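Local atomic coordinates of IroE-like serine hydrolase (Shewanella oneidensis, PDB entry 3GFF), a protein that probably hydrolyses ester bonds, as a putative serine esterase of the alpha/beta-hydrolase fold. Residues A[204-207]-A[211-214]; A[142-147]-A[248-253]; A[106-111]-A[171-176]; A[195-200]-A[225-230]; A[219-224]-A[239-244]. All coordinates share one frame; numbering follows the deposited sequence.

Overall arrangement
Following the chain from the N terminus, the first segment met is 106-111, then 142-147. Contact 3 closes first, when 171-176 returns to 106-111; it crosses contact 2, whose own loop stays open until 248-253. Contact 4 opens on strand 195-201. Contact 1, a short hairpin, opens and closes inside the loop of contact 4. Helix 215-230 then supplies one segment of contact 5 and the closing segment of contact 4, so these two cross; contact 5 closes on strand 235-241. Contacts 1, 4 and 5 are all nested inside contact 2. Together they tie the probable nucleophile elbow, the loops beside it and helix 215-230 to the central sheet.

Contact 1. Residues A[204-207]-A[211-214]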
# COMPACT_ATOMS: atom_id res chain seq x y z
N ASN A 204 9.21 -14.54 7.68
CA ASN A 204 9.94 -15.16 6.55
C ASN A 204 10.36 -16.58 6.93
O ASN A 204 10.91 -16.78 8.03
CB ASN A 204 11.19 -14.34 6.21
CG ASN A 204 11.70 -14.59 4.79
OD1 ASN A 204 10.99 -14.31 3.82
ND2 ASN A 204 12.94 -15.04 4.66
N PRO A 205 10.08 -17.58 6.05
CA PRO A 205 10.47 -18.97 6.35
C PRO A 205 11.96 -19.23 6.27
O PRO A 205 12.44 -20.28 6.71
CB PRO A 205 9.75 -19.77 5.26
CG PRO A 205 9.57 -18.77 4.13
CD PRO A 205 9.34 -17.47 4.78
N LEU A 206 12.70 -18.27 5.73
CA LEU A 206 14.14 -18.41 5.59
C LEU A 206 14.94 -17.40 6.38
O LEU A 206 14.53 -16.26 6.59
CB LEU A 206 14.52 -18.26 4.12
CG LEU A 206 13.89 -19.15 3.08
CD1 LEU A 206 14.49 -18.78 1.71
CD2 LEU A 206 14.17 -20.60 3.44
N SER A 207 16.12 -17.85 6.81
CA SER A 207 17.05 -16.99 7.51
C SER A 207 18.39 -17.19 6.83
O SER A 207 18.88 -18.33 6.72
CB SER A 207 17.15 -17.33 8.99
OG SER A 207 15.92 -17.14 9.65
N GLY A 211 18.86 -21.35 5.79
CA GLY A 211 17.86 -22.02 4.99
C GLY A 211 16.55 -21.85 5.69
O GLY A 211 16.27 -20.75 6.19
N VAL A 212 15.75 -22.90 5.74
CA VAL A 212 14.45 -22.90 6.39
C VAL A 212 14.71 -22.79 7.88
O VAL A 212 15.21 -23.73 8.52
CB VAL A 212 13.61 -24.13 6.01
CG1 VAL A 212 12.30 -24.19 6.78
CG2 VAL A 212 13.34 -24.06 4.52
N SER A 213 14.42 -21.60 8.40
CA SER A 213 14.75 -21.26 9.76
C SER A 213 14.12 -19.92 10.14
O SER A 213 14.15 -18.97 9.36
CB SER A 213 16.29 -21.19 9.83
OG SER A 213 16.78 -20.35 10.83
N SER A 214 13.61 -19.83 11.36
CA SER A 214 13.01 -18.60 11.86
C SER A 214 13.99 -17.74 12.67
O SER A 214 13.57 -16.83 13.36
CB SER A 214 11.74 -18.92 12.68
OG SER A 214 12.06 -19.78 13.75
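This is a small antiparallel beta hairpin at the surface, pairing L206 and S207 with V212 and G211. S207 N donates to G211 O at 3.0 Å, a nearly straight bond. The return bond, G211 N to S207 O, is weak. L206 and V212 form a non-hydrogen-bonded pair, with L206 CD2 3.7 Å from V212 CG2. Beyond them S213 N reaches P205 O at 2.9 Å. The key side-chain bond runs from S207 OG to S213 O, 2.6 Å long. The hydroxyl comes from above the carbonyl plane, 59° out of it. A chi1 of -63° sets S207 OG beside its own backbone N, within bonding distance of S213 O, and OG also accepts from H216 N. An alanine here would probably leave both S213 O and H216 N without this partner. N204 ND2 bonds L206 O at 2.8 Å, while N204 OD1 accepts from H247 N; H247 probably belongs to a Ser-His-Asp triad. The hairpin lies between strand 195-201 and helix 215-230 in the chain, and Y271 of the second subunit packs on L206 and V212.

Contact 2. Residues A[142-147]-A[248-253]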
# COMPACT_ATOMS: atom_id res chain seq x y z
N VAL A 142 13.53 5.69 7.20
CA VAL A 142 12.85 4.43 6.91
C VAL A 142 13.87 3.42 6.31
O VAL A 142 14.41 3.63 5.22
CB VAL A 142 11.62 4.61 5.95
CG1 VAL A 142 10.91 3.27 5.68
CG2 VAL A 142 10.63 5.66 6.49
N GLY A 143 14.16 2.36 7.06
CA GLY A 143 15.11 1.34 6.65
C GLY A 143 14.44 -0.02 6.69
O GLY A 143 13.74 -0.35 7.65
N HIS A 144 14.63 -0.79 5.62
CA HIS A 144 14.09 -2.13 5.48
C HIS A 144 15.25 -3.10 5.27
O HIS A 144 16.21 -2.77 4.54
CB HIS A 144 13.16 -2.16 4.27
CG HIS A 144 12.74 -3.53 3.86
ND1 HIS A 144 13.28 -4.17 2.76
CD2 HIS A 144 11.87 -4.41 4.41
CE1 HIS A 144 12.73 -5.36 2.64
NE2 HIS A 144 11.88 -5.54 3.64
N SER A 145 15.15 -4.28 5.87
CA SER A 145 16.16 -5.33 5.73
C SER A 145 17.46 -4.79 6.26
O SER A 145 17.50 -4.26 7.37
CB SER A 145 16.25 -5.81 4.28
OG SER A 145 17.04 -7.01 4.14
N PHE A 146 18.54 -4.91 5.50
CA PHE A 146 19.81 -4.30 5.90
C PHE A 146 19.69 -2.80 6.19
O PHE A 146 20.38 -2.29 7.06
CB PHE A 146 20.89 -4.53 4.87
CG PHE A 146 21.44 -5.89 4.91
CD1 PHE A 146 20.85 -6.92 4.22
CD2 PHE A 146 22.58 -6.16 5.64
CE1 PHE A 146 21.38 -8.17 4.28
CE2 PHE A 146 23.09 -7.41 5.70
CZ PHE A 146 22.52 -8.40 5.04
N GLY A 147 18.84 -2.09 5.45
CA GLY A 147 18.59 -0.66 5.73
C GLY A 147 18.02 -0.45 7.14
O GLY A 147 18.16 0.62 7.74
N GLN A 248 10.59 -9.63 2.35
CA GLN A 248 10.49 -8.63 1.30
C GLN A 248 9.11 -7.91 1.26
O GLN A 248 9.07 -6.69 1.20
CB GLN A 248 10.95 -9.21 -0.05
CG GLN A 248 12.51 -9.38 -0.11
CD GLN A 248 13.27 -8.04 -0.06
OE1 GLN A 248 12.81 -7.01 -0.55
NE2 GLN A 248 14.45 -8.06 0.53
N SER A 249 7.99 -8.65 1.35
CA SER A 249 6.64 -8.00 1.25
C SER A 249 6.26 -7.06 2.40
O SER A 249 5.32 -6.27 2.27
CB SER A 249 5.52 -9.04 1.14
OG SER A 249 5.13 -9.55 2.41
N VAL A 250 6.94 -7.15 3.52
CA VAL A 250 6.53 -6.35 4.67
C VAL A 250 6.96 -4.88 4.57
O VAL A 250 6.48 -4.05 5.34
CB VAL A 250 6.99 -6.96 6.02
CG1 VAL A 250 8.47 -6.58 6.30
CG2 VAL A 250 6.06 -6.49 7.15
N SER A 251 7.82 -4.54 3.60
CA SER A 251 8.29 -3.16 3.43
C SER A 251 7.12 -2.22 3.25
O SER A 251 7.05 -1.14 3.88
CB SER A 251 9.30 -3.02 2.25
OG SER A 251 8.73 -3.35 0.98
N HIS A 252 6.15 -2.67 2.46
CA HIS A 252 4.99 -1.84 2.14
C HIS A 252 3.99 -1.62 3.30
O HIS A 252 3.73 -0.45 3.66
CB HIS A 252 4.26 -2.41 0.95
CG HIS A 252 3.26 -1.46 0.34
ND1 HIS A 252 3.62 -0.51 -0.59
CD2 HIS A 252 1.92 -1.37 0.48
CE1 HIS A 252 2.54 0.15 -0.98
NE2 HIS A 252 1.49 -0.36 -0.35
N ILE A 253 3.41 -2.71 3.82
CA ILE A 253 2.43 -2.65 4.93
C ILE A 253 3.10 -2.15 6.20
O ILE A 253 2.44 -1.59 7.08
CB ILE A 253 1.65 -4.04 5.17
CG1 ILE A 253 0.32 -3.83 5.91
CG2 ILE A 253 2.51 -5.08 5.89
CD1 ILE A 253 -0.70 -2.84 5.20
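The probable nucleophile elbow (GxSxG: G143, S145, G147) meets the start of helix 250-263 here, through the H144 ring and S251. S251 CB sits over one face of that ring, 3.8 Å from its centroid and 16° off the normal, a CH-pi contact. S145 CB lies over the opposite face, offset toward the rim. Q248 comes at the edge, its OE1 3.6 Å from H144 CE1 and its amide plane almost perpendicular to the ring. The H144 side chain leaves the strand opposite its own N (chi1 169°), which sends the ring toward S251. H144 NE2 donates to the backbone O of H247, the presumed triad histidine, and so probably helps to position it. An alanine at H144 would probably leave H247 O without this mate and open a gap between S251 CB and S145 CB. S145 has phi 60° and psi -130°, as in the strained turn of such elbows. At G143 a side chain would run into G147 O. Strand 138-144 lies between strands 43-48 and 164-168 in the sheet. Helix 51-65 flanks the contact and offers Q54 OE1 to S251 OG, while H252, one residue on, meets H252 of the second subunit.

Contact 3. Residues A[106-111]-A[171-176]. With IMD (imidazole), chain D.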
# COMPACT_ATOMS: atom_id res chain seq x y z
N PRO A 106 31.64 -12.45 -1.50
CA PRO A 106 32.80 -11.58 -1.44
C PRO A 106 32.57 -10.10 -1.04
O PRO A 106 33.53 -9.43 -0.64
CB PRO A 106 33.40 -11.68 -2.85
CG PRO A 106 32.94 -13.04 -3.34
CD PRO A 106 31.53 -13.14 -2.80
N GLN A 107 31.35 -9.59 -1.13
CA GLN A 107 31.10 -8.22 -0.74
C GLN A 107 30.99 -8.01 0.80
O GLN A 107 30.84 -6.87 1.30
CB GLN A 107 29.96 -7.65 -1.58
CG GLN A 107 30.45 -7.35 -3.08
CD GLN A 107 30.86 -8.60 -3.90
OE1 GLN A 107 32.03 -8.79 -4.21
NE2 GLN A 107 29.88 -9.46 -4.26
N TYR A 108 31.14 -9.10 1.55
CA TYR A 108 31.24 -9.04 3.02
C TYR A 108 32.52 -8.34 3.49
O TYR A 108 32.55 -7.78 4.61
CB TYR A 108 31.14 -10.43 3.64
CG TYR A 108 29.72 -10.81 3.96
CD1 TYR A 108 28.76 -10.88 2.97
CD2 TYR A 108 29.34 -11.09 5.25
CE1 TYR A 108 27.45 -11.22 3.26
CE2 TYR A 108 28.05 -11.45 5.56
CZ TYR A 108 27.10 -11.51 4.56
OH TYR A 108 25.81 -11.83 4.91
N GLN A 109 33.54 -8.35 2.63
CA GLN A 109 34.83 -7.72 2.91
C GLN A 109 34.67 -6.23 3.13
O GLN A 109 35.52 -5.64 3.75
CB GLN A 109 35.83 -7.94 1.75
CG GLN A 109 35.48 -7.17 0.47
CD GLN A 109 36.20 -7.71 -0.77
OE1 GLN A 109 37.44 -7.59 -0.90
NE2 GLN A 109 35.42 -8.26 -1.73
N HIS A 110 33.62 -5.63 2.60
CA HIS A 110 33.43 -4.18 2.76
C HIS A 110 32.56 -3.79 3.92
O HIS A 110 32.35 -2.61 4.15
CB HIS A 110 32.83 -3.57 1.48
CG HIS A 110 33.61 -3.89 0.25
ND1 HIS A 110 33.20 -4.84 -0.66
CD2 HIS A 110 34.78 -3.40 -0.21
CE1 HIS A 110 34.08 -4.91 -1.64
NE2 HIS A 110 35.06 -4.06 -1.38
N THR A 111 32.03 -4.78 4.63
CA THR A 111 31.13 -4.48 5.74
C THR A 111 31.74 -3.58 6.82
O THR A 111 32.98 -3.53 7.01
CB THR A 111 30.56 -5.76 6.38
OG1 THR A 111 31.64 -6.65 6.70
CG2 THR A 111 29.61 -6.48 5.40
N SER A 171 17.54 -6.72 9.55
CA SER A 171 18.43 -7.88 9.44
C SER A 171 19.38 -7.95 10.68
O SER A 171 20.61 -7.84 10.54
CB SER A 171 19.25 -7.75 8.14
OG SER A 171 18.41 -7.62 6.99
N LEU A 172 18.80 -8.13 11.87
CA LEU A 172 19.54 -8.22 13.12
C LEU A 172 20.46 -9.44 13.16
O LEU A 172 21.37 -9.51 13.99
CB LEU A 172 18.58 -8.24 14.34
CG LEU A 172 17.74 -6.98 14.63
CD1 LEU A 172 16.76 -7.16 15.85
CD2 LEU A 172 18.67 -5.82 14.92
N TRP A 173 20.19 -10.43 12.31
CA TRP A 173 21.07 -11.59 12.21
C TRP A 173 22.50 -11.21 11.76
O TRP A 173 23.49 -11.93 12.04
CB TRP A 173 20.48 -12.63 11.27
CG TRP A 173 20.30 -12.13 9.88
CD1 TRP A 173 19.17 -11.62 9.34
CD2 TRP A 173 21.31 -12.04 8.85
NE1 TRP A 173 19.38 -11.25 8.04
CE2 TRP A 173 20.69 -11.48 7.72
CE3 TRP A 173 22.66 -12.38 8.79
CZ2 TRP A 173 21.38 -11.25 6.53
CZ3 TRP A 173 23.35 -12.14 7.62
CH2 TRP A 173 22.70 -11.59 6.49
N PHE A 174 22.64 -10.04 11.13
CA PHE A 174 23.94 -9.67 10.63
C PHE A 174 24.92 -9.51 11.79
O PHE A 174 24.65 -8.80 12.75
CB PHE A 174 23.91 -8.43 9.75
CG PHE A 174 25.26 -8.05 9.25
CD1 PHE A 174 25.81 -8.70 8.18
CD2 PHE A 174 26.02 -7.14 9.93
CE1 PHE A 174 27.08 -8.40 7.75
CE2 PHE A 174 27.29 -6.82 9.50
CZ PHE A 174 27.81 -7.44 8.40
N ASP A 175 26.04 -10.22 11.68
CA ASP A 175 27.10 -10.20 12.68
C ASP A 175 26.55 -10.43 14.07
O ASP A 175 27.01 -9.80 15.03
CB ASP A 175 27.91 -8.90 12.57
CG ASP A 175 29.14 -8.89 13.48
OD1 ASP A 175 29.62 -9.97 13.86
OD2 ASP A 175 29.67 -7.80 13.80
N SER A 176 25.57 -11.33 14.18
CA SER A 176 25.01 -11.78 15.45
C SER A 176 25.86 -12.92 16.02
O SER A 176 26.31 -13.81 15.27
CB SER A 176 23.57 -12.28 15.31
OG SER A 176 23.46 -13.28 14.31
N1 IMD D . 18.06 -10.30 5.23
C2 IMD D . 17.09 -11.13 5.71
N3 IMD D . 16.72 -11.99 4.72
C4 IMD D . 17.44 -11.69 3.61
C5 IMD D . 18.30 -10.63 3.94
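A type I turn from S171 to F174 runs into a type II turn from W173 to S176, and the pair presents W173 and F174 to Y108 of the 3-10 segment 106-110 and to T111 just after it. The backbones stay well apart, so side chains make the contact. Y108 OH comes in at the edge of the W173 indole, in its plane, 3.5 Å from W173 CH2. The Y108 and F174 side chains run antiparallel alongside each other, their ring planes oblique at 47°; Y108 CE2 lies 3.9 Å from F174 CE1. T111 CG2 touches F174 CZ at 3.6 Å. S176 OG, at 2.6 Å, and S176 N both bond W173 O from the same face of its plane, which fixes the second turn. A bound imidazole, probably from the crystallisation liquor, donates from N1 to S171 OG at 3.2 Å; N1 also lies at the W173 indole edge, near its plane. S171 OG also bonds S145 OG, the presumed nucleophile, so the imidazole may mark the active-site pocket. M87 of helix 86-89 packs against Y108, T111 and F174, F146 of helix 146-156 meets W173, and helix 215-230 packs on L172 and W173.

Contact 4. Residues A[195-200]-A[225-230]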
# COMPACT_ATOMS: atom_id res chain seq x y z
N LYS A 195 13.13 10.18 21.29
CA LYS A 195 13.21 9.44 20.06
C LYS A 195 11.98 8.57 19.90
O LYS A 195 11.20 8.39 20.85
CB LYS A 195 14.48 8.61 20.05
CG LYS A 195 15.76 9.43 20.26
CD LYS A 195 16.05 10.32 19.06
CE LYS A 195 17.29 11.13 19.23
NZ LYS A 195 17.63 11.85 17.99
N GLN A 196 11.79 8.11 18.67
CA GLN A 196 10.71 7.21 18.26
C GLN A 196 11.24 6.10 17.35
O GLN A 196 12.04 6.35 16.48
CB GLN A 196 9.56 7.96 17.59
CG GLN A 196 8.66 8.73 18.62
CD GLN A 196 7.60 9.61 17.96
OE1 GLN A 196 7.85 10.75 17.64
NE2 GLN A 196 6.39 9.10 17.83
N LEU A 197 10.78 4.88 17.62
CA LEU A 197 11.15 3.70 16.86
C LEU A 197 9.89 2.86 16.63
O LEU A 197 9.10 2.63 17.55
CB LEU A 197 12.17 2.84 17.62
CG LEU A 197 12.47 1.47 16.97
CD1 LEU A 197 13.22 1.59 15.62
CD2 LEU A 197 13.24 0.59 17.93
N PHE A 198 9.69 2.46 15.39
CA PHE A 198 8.62 1.52 15.01
C PHE A 198 9.31 0.35 14.38
O PHE A 198 10.15 0.54 13.49
CB PHE A 198 7.62 2.15 14.02
CG PHE A 198 6.65 1.16 13.41
CD1 PHE A 198 5.46 0.84 14.04
CD2 PHE A 198 6.93 0.57 12.18
CE1 PHE A 198 4.56 -0.05 13.49
CE2 PHE A 198 6.04 -0.32 11.61
CZ PHE A 198 4.85 -0.64 12.28
N MSE A 199 9.01 -0.86 14.84
CA MSE A 199 9.52 -2.07 14.19
C MSE A 199 8.41 -2.88 13.52
O MSE A 199 7.36 -3.16 14.13
CB MSE A 199 10.22 -3.00 15.21
CG MSE A 199 11.51 -2.47 15.75
SE MSE A 199 12.23 -3.58 17.15
CE MSE A 199 12.43 -5.26 16.14
N ALA A 200 8.62 -3.26 12.26
CA ALA A 200 7.71 -4.17 11.55
C ALA A 200 8.44 -5.48 11.63
O ALA A 200 9.66 -5.51 11.41
CB ALA A 200 7.48 -3.77 10.07
N ASP A 225 10.44 -7.48 22.31
CA ASP A 225 10.04 -7.87 23.68
C ASP A 225 10.96 -7.22 24.69
O ASP A 225 10.50 -6.74 25.71
CB ASP A 225 10.04 -9.40 23.88
CG ASP A 225 8.80 -10.08 23.28
OD1 ASP A 225 7.91 -9.36 22.74
OD2 ASP A 225 8.70 -11.34 23.36
N LYS A 226 12.26 -7.17 24.38
CA LYS A 226 13.22 -6.53 25.28
C LYS A 226 12.97 -5.03 25.38
O LYS A 226 12.96 -4.49 26.48
CB LYS A 226 14.68 -6.83 24.90
CG LYS A 226 15.71 -6.19 25.82
CD LYS A 226 17.13 -6.59 25.46
CE LYS A 226 17.53 -7.85 26.15
NZ LYS A 226 17.77 -7.55 27.60
N LEU A 227 12.74 -4.38 24.25
CA LEU A 227 12.43 -2.95 24.25
C LEU A 227 11.13 -2.64 25.05
O LEU A 227 11.05 -1.65 25.78
CB LEU A 227 12.30 -2.41 22.82
CG LEU A 227 13.57 -2.06 22.04
CD1 LEU A 227 13.24 -1.91 20.63
CD2 LEU A 227 14.20 -0.77 22.55
N THR A 228 10.13 -3.50 24.90
CA THR A 228 8.85 -3.33 25.57
C THR A 228 8.99 -3.48 27.07
O THR A 228 8.54 -2.62 27.83
CB THR A 228 7.79 -4.35 25.04
OG1 THR A 228 7.59 -4.16 23.63
CG2 THR A 228 6.44 -4.20 25.79
N LYS A 229 9.63 -4.58 27.49
CA LYS A 229 9.83 -4.89 28.88
C LYS A 229 10.73 -3.84 29.57
O LYS A 229 10.39 -3.36 30.66
CB LYS A 229 10.45 -6.28 29.05
CG LYS A 229 10.21 -6.86 30.45
CD LYS A 229 11.19 -7.95 30.86
CE LYS A 229 12.55 -7.35 31.26
NZ LYS A 229 13.48 -8.39 31.80
N LEU A 230 11.87 -3.52 28.93
CA LEU A 230 12.84 -2.53 29.44
C LEU A 230 12.30 -1.11 29.44
O LEU A 230 12.66 -0.33 30.33
CB LEU A 230 14.17 -2.55 28.69
CG LEU A 230 15.25 -3.49 29.20
CD1 LEU A 230 14.78 -4.93 29.58
CD2 LEU A 230 16.35 -3.51 28.14
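The helix bond from L230 N to K226 O, 2.9 Å long, closes the turn that carries L227 toward L197 and M199. No polar atom bridges the two segments, and the contact is purely apolar. One methyl group, L227 CD1, does all the touching from the helix. It meets L197 CD2 at 3.7 Å and the selenium of M199, present as selenomethionine, with SE 4.0 Å from CD1. The two leucine side chains cross at about a right angle and touch methyl to methyl. At L227, chi1 of -81° and a nearly extended second torsion, 165°, carry CD1 on toward the strand. L197 and M199, two residues apart, point to the same face of the sheet, and L227 reaches both. M199 is extended as far as SE (chi2 174°), which brings the selenium to L227; the bend at chi3 then turns CE toward N220 O. F237 of strand 235-241 touches all three side chains, and V187 of helix 178-189 also packs on L227. Backbone bonds from L197 to G236 and M238 join strand 195-201 to its parallel neighbour. Strand 195-201, helix 215-230 and strand 235-241 thus form a beta-alpha-beta crossover, with L227 in its apolar filling, as in the alpha/beta-hydrolase fold.

Contact 5. Residues A[219-224]-A[239-244]; sequences LNLAFA and AKYYPE
A224 and A239 make the close part of this contact, where helix 215-230 approaches strand 235-241. Their CA atoms are 6.5 Å apart, and CB meets CB at 3.9 Å. Each methyl group points at the other segment, and their small size lets the backbones come this near. A224 is buried and packs also against I201 of the adjoining strand. Toward Y241 the fit is looser. L221 and Y241 have their CA atoms 8.0 Å apart, and larger side chains span the wider separation. L221 CD2 approaches Y241 CD1 at 4.1 Å, oblique to the ring. Of the four touching residues only A224 is buried; L221 and Y241 are both partly exposed. With chi1 at 170° the Y241 ring is swung away from its own N and toward the helix. P243 N lies over the centre of one Y241 ring face, 3.9 Å above its plane. The far end of the ring is tied as well: Y241 OH is hydrogen-bonded to K217 NZ, one turn before L221 on the same helix. The apolar touch of L221 is thus backed by a polar link at the hydroxyl end of the ring. On the strand, K240 N bonds M199 O, joining the segment to strand 195-201. N220, beside L221, turns its ND2 to T170 O. Strand 235-241 is the outermost strand of the sheet within this chain. Helix 215-230 lies along one side of it, while Y242 faces helix 250-263, touching V250 and I253 and bonding D257 through its hydroxyl.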
# COMPACT_ATOMS: atom_id res chain seq x y z
N LEU A 219 15.14 -13.22 16.31
CA LEU A 219 15.99 -12.08 16.71
C LEU A 219 15.17 -10.81 16.82
O LEU A 219 15.37 -10.04 17.76
CB LEU A 219 17.16 -11.86 15.74
CG LEU A 219 18.53 -12.47 16.13
CD1 LEU A 219 18.41 -13.73 16.92
CD2 LEU A 219 19.41 -12.66 14.96
N ASN A 220 14.28 -10.59 15.85
CA ASN A 220 13.39 -9.42 15.87
C ASN A 220 12.38 -9.39 17.01
O ASN A 220 12.21 -8.36 17.66
CB ASN A 220 12.66 -9.23 14.53
CG ASN A 220 13.48 -8.45 13.51
OD1 ASN A 220 13.38 -7.23 13.44
ND2 ASN A 220 14.32 -9.13 12.75
N LEU A 221 11.67 -10.51 17.20
CA LEU A 221 10.64 -10.63 18.23
C LEU A 221 11.18 -10.48 19.66
O LEU A 221 10.50 -9.92 20.52
CB LEU A 221 9.93 -11.98 18.11
CG LEU A 221 9.04 -12.26 16.90
CD1 LEU A 221 8.68 -13.77 16.89
CD2 LEU A 221 7.79 -11.40 16.93
N ALA A 222 12.37 -11.03 19.90
CA ALA A 222 13.01 -10.98 21.19
C ALA A 222 13.54 -9.59 21.51
O ALA A 222 13.56 -9.19 22.69
CB ALA A 222 14.17 -12.03 21.27
N PHE A 223 13.97 -8.86 20.48
CA PHE A 223 14.52 -7.51 20.69
C PHE A 223 13.37 -6.54 21.00
O PHE A 223 13.51 -5.67 21.88
CB PHE A 223 15.40 -7.07 19.50
CG PHE A 223 16.06 -5.75 19.68
CD1 PHE A 223 17.06 -5.58 20.63
CD2 PHE A 223 15.70 -4.67 18.89
CE1 PHE A 223 17.66 -4.34 20.82
CE2 PHE A 223 16.31 -3.44 19.08
CZ PHE A 223 17.30 -3.29 20.03
N ALA A 224 12.26 -6.71 20.29
CA ALA A 224 11.02 -5.94 20.50
C ALA A 224 10.50 -6.19 21.92
O ALA A 224 10.17 -5.24 22.64
CB ALA A 224 9.92 -6.34 19.44
N ALA A 239 6.03 -2.06 18.02
CA ALA A 239 6.28 -3.10 17.04
C ALA A 239 4.96 -3.75 16.62
O ALA A 239 3.98 -3.71 17.36
CB ALA A 239 7.24 -4.18 17.61
N LYS A 240 4.93 -4.26 15.40
CA LYS A 240 3.81 -5.04 14.90
C LYS A 240 4.36 -6.24 14.17
O LYS A 240 5.25 -6.12 13.35
CB LYS A 240 2.85 -4.22 14.02
CG LYS A 240 1.67 -5.08 13.49
CD LYS A 240 0.61 -4.33 12.67
CE LYS A 240 -0.64 -3.97 13.48
NZ LYS A 240 -1.63 -3.30 12.59
N TYR A 241 3.85 -7.42 14.52
CA TYR A 241 4.20 -8.68 13.89
C TYR A 241 3.16 -9.00 12.80
O TYR A 241 1.95 -8.89 13.02
CB TYR A 241 4.27 -9.82 14.94
CG TYR A 241 4.39 -11.23 14.33
CD1 TYR A 241 5.49 -11.56 13.53
CD2 TYR A 241 3.43 -12.20 14.56
CE1 TYR A 241 5.63 -12.80 12.98
CE2 TYR A 241 3.54 -13.48 14.00
CZ TYR A 241 4.67 -13.76 13.21
OH TYR A 241 4.83 -14.99 12.64
N TYR A 242 3.66 -9.42 11.64
CA TYR A 242 2.84 -9.73 10.46
C TYR A 242 3.03 -11.20 10.05
O TYR A 242 3.90 -11.52 9.22
CB TYR A 242 3.27 -8.83 9.30
CG TYR A 242 3.09 -7.33 9.54
CD1 TYR A 242 4.11 -6.56 10.09
CD2 TYR A 242 1.91 -6.68 9.15
CE1 TYR A 242 3.94 -5.19 10.29
CE2 TYR A 242 1.74 -5.35 9.34
CZ TYR A 242 2.77 -4.60 9.89
OH TYR A 242 2.55 -3.26 10.09
N PRO A 243 2.22 -12.10 10.58
CA PRO A 243 2.43 -13.52 10.25
C PRO A 243 2.20 -13.87 8.77
O PRO A 243 2.75 -14.87 8.29
CB PRO A 243 1.38 -14.24 11.12
CG PRO A 243 0.31 -13.24 11.33
CD PRO A 243 1.03 -11.91 11.43
N GLU A 244 1.44 -13.04 8.05
CA GLU A 244 1.13 -13.32 6.64
C GLU A 244 2.01 -12.52 5.72
O GLU A 244 1.68 -12.33 4.58
CB GLU A 244 -0.34 -13.05 6.35
CG GLU A 244 -1.31 -13.73 7.34
CD GLU A 244 -1.12 -15.23 7.44
OE1 GLU A 244 -0.77 -15.86 6.42
OE2 GLU A 244 -1.33 -15.80 8.55